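Local coordinates for protein probable arabinosyltransferase C (Mycobacterium tuberculosis, PDB 3PTY) that probably polymerises arabinose into the arabinan of arabinogalactan, its C-terminal extracellular domain, the part in this structure, being a lectin-like carbohydrate-binding module, at residues A[246-250]-A[327-331]. Residues are numbered along the deposited sequence; the frame is centred on the assembly and turned at random.
Sequences RIPRV and VASYL
Tyr330 reaches from its strand across to Arg246, Pro248 and Val250, showing how one aromatic side chain can bridge two parts of a fold. CB points toward the 246-250 loop, and with CG anti to the carbonyl carbon (chi1 -47°) the ring continues across to it. At the root of the ring, CD1 lies 4.3 Å from CG1 of Val250, a loose apolar touch. One atom further, CE1 comes within 4.0 Å of Pro248 CB, and CZ is 3.9 Å from CG of the same proline, whose ring crosses the tyrosine at about a right angle. The hydroxyl lies 3.6 Å from Pro248 CG and 3.3 Å from Arg246 NH2, the guanidinium plane being turned 58° from the phenol ring. NH2 also passes Ala328 CB, which sits at the guanidinium edge. Glu40 ties the polar ends together: OE2 forms a salt bridge with Arg246 NE, probably offsetting the buried charge, and OE1 is hydrogen-bonded to Tyr330 OH. NH1 is hydrogen-bonded to Thr168 and NH2 to Asn210. The cluster thus joins strand 322-331 of the mixed sheet, beside strand 37-40, to the loop leading out of the nine-stranded antiparallel sheet, whose strands 164-171 and 209-214 also pack against Tyr330.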
loop_
_atom_site.group_PDB
_atom_site.type_symbol
_atom_site.label_atom_id
_atom_site.label_comp_id
_atom_site.label_asym_id
_atom_site.label_seq_id
_atom_site.Cartn_x
_atom_site.Cartn_y
_atom_site.Cartn_z
ATOM N N ARG A 246 -27.570 7.932 7.424
ATOM C CA ARG A 246 -27.334 9.277 6.928
ATOM C C ARG A 246 -27.302 9.312 5.411
ATOM O O ARG A 246 -27.163 8.278 4.748
ATOM C CB ARG A 246 -26.014 9.818 7.484
ATOM C CG ARG A 246 -24.771 9.121 6.934
ATOM C CD ARG A 246 -23.530 9.603 7.674
ATOM N NE ARG A 246 -22.272 9.262 7.010
ATOM C CZ ARG A 246 -21.527 8.205 7.315
ATOM N NH1 ARG A 246 -21.923 7.361 8.261
ATOM N NH2 ARG A 246 -20.381 7.987 6.671
ATOM N N ILE A 247 -27.435 10.515 4.865
ATOM C CA ILE A 247 -27.217 10.755 3.440
ATOM C C ILE A 247 -26.047 11.722 3.327
ATOM O O ILE A 247 -26.168 12.892 3.674
ATOM C CB ILE A 247 -28.467 11.350 2.768
ATOM C CG1 ILE A 247 -29.631 10.347 2.835
ATOM C CG2 ILE A 247 -28.176 11.713 1.307
ATOM C CD1 ILE A 247 -30.946 10.902 2.273
ATOM N N PRO A 248 -24.898 11.231 2.855
ATOM C CA PRO A 248 -23.657 12.014 2.959
ATOM C C PRO A 248 -23.700 13.348 2.231
ATOM O O PRO A 248 -24.173 13.416 1.098
ATOM C CB PRO A 248 -22.612 11.106 2.302
ATOM C CG PRO A 248 -23.158 9.711 2.500
ATOM C CD PRO A 248 -24.657 9.885 2.307
ATOM N N ARG A 249 -23.205 14.399 2.880
ATOM C CA ARG A 249 -22.931 15.648 2.184
ATOM C C ARG A 249 -21.469 15.602 1.748
ATOM O O ARG A 249 -20.592 15.337 2.562
ATOM C CB ARG A 249 -23.218 16.835 3.105
ATOM C CG ARG A 249 -24.667 16.826 3.620
ATOM C CD ARG A 249 -24.996 18.043 4.466
ATOM N NE ARG A 249 -24.983 19.271 3.678
ATOM C CZ ARG A 249 -25.192 20.483 4.180
ATOM N NH1 ARG A 249 -25.432 20.634 5.476
ATOM N NH2 ARG A 249 -25.160 21.545 3.386
ATOM N N VAL A 250 -21.207 15.840 0.467
ATOM C CA VAL A 250 -19.877 15.578 -0.088
ATOM C C VAL A 250 -19.357 16.734 -0.934
ATOM O O VAL A 250 -20.129 17.575 -1.386
ATOM C CB VAL A 250 -19.862 14.294 -0.969
ATOM C CG1 VAL A 250 -20.181 13.054 -0.144
ATOM C CG2 VAL A 250 -20.841 14.432 -2.133
ATOM N N VAL A 327 -11.032 9.697 6.342
ATOM C CA VAL A 327 -12.292 10.406 6.194
ATOM C C VAL A 327 -13.192 9.612 5.253
ATOM O O VAL A 327 -12.711 8.896 4.370
ATOM C CB VAL A 327 -12.088 11.837 5.669
ATOM C CG1 VAL A 327 -11.202 12.632 6.631
ATOM C CG2 VAL A 327 -11.467 11.807 4.290
ATOM N N ALA A 328 -14.499 9.711 5.451
ATOM C CA ALA A 328 -15.421 8.949 4.620
ATOM C C ALA A 328 -15.327 9.445 3.181
ATOM O O ALA A 328 -15.296 10.646 2.938
ATOM C CB ALA A 328 -16.845 9.090 5.146
ATOM N N SER A 329 -15.275 8.530 2.221
ATOM C CA SER A 329 -15.260 8.941 0.822
ATOM C C SER A 329 -15.898 7.882 -0.073
ATOM O O SER A 329 -16.005 6.718 0.316
ATOM C CB SER A 329 -13.825 9.219 0.361
ATOM O OG SER A 329 -13.098 8.006 0.260
ATOM N N TYR A 330 -16.292 8.294 -1.278
ATOM C CA TYR A 330 -17.024 7.436 -2.208
ATOM C C TYR A 330 -16.575 7.741 -3.627
ATOM O O TYR A 330 -16.335 8.893 -3.964
ATOM C CB TYR A 330 -18.535 7.699 -2.088
ATOM C CG TYR A 330 -18.990 7.737 -0.647
ATOM C CD1 TYR A 330 -18.933 8.911 0.082
ATOM C CD2 TYR A 330 -19.449 6.590 -0.007
ATOM C CE1 TYR A 330 -19.326 8.955 1.406
ATOM C CE2 TYR A 330 -19.847 6.624 1.332
ATOM C CZ TYR A 330 -19.782 7.811 2.025
ATOM O OH TYR A 330 -20.165 7.873 3.348
ATOM N N LEU A 331 -16.469 6.715 -4.463
ATOM C CA LEU A 331 -16.107 6.924 -5.867
ATOM C C LEU A 331 -17.365 7.160 -6.703
ATOM O O LEU A 331 -18.207 6.274 -6.827
ATOM C CB LEU A 331 -15.352 5.708 -6.407
ATOM C CG LEU A 331 -14.859 5.811 -7.850
ATOM C CD1 LEU A 331 -13.864 6.966 -7.992
ATOM C CD2 LEU A 331 -14.233 4.490 -8.300
#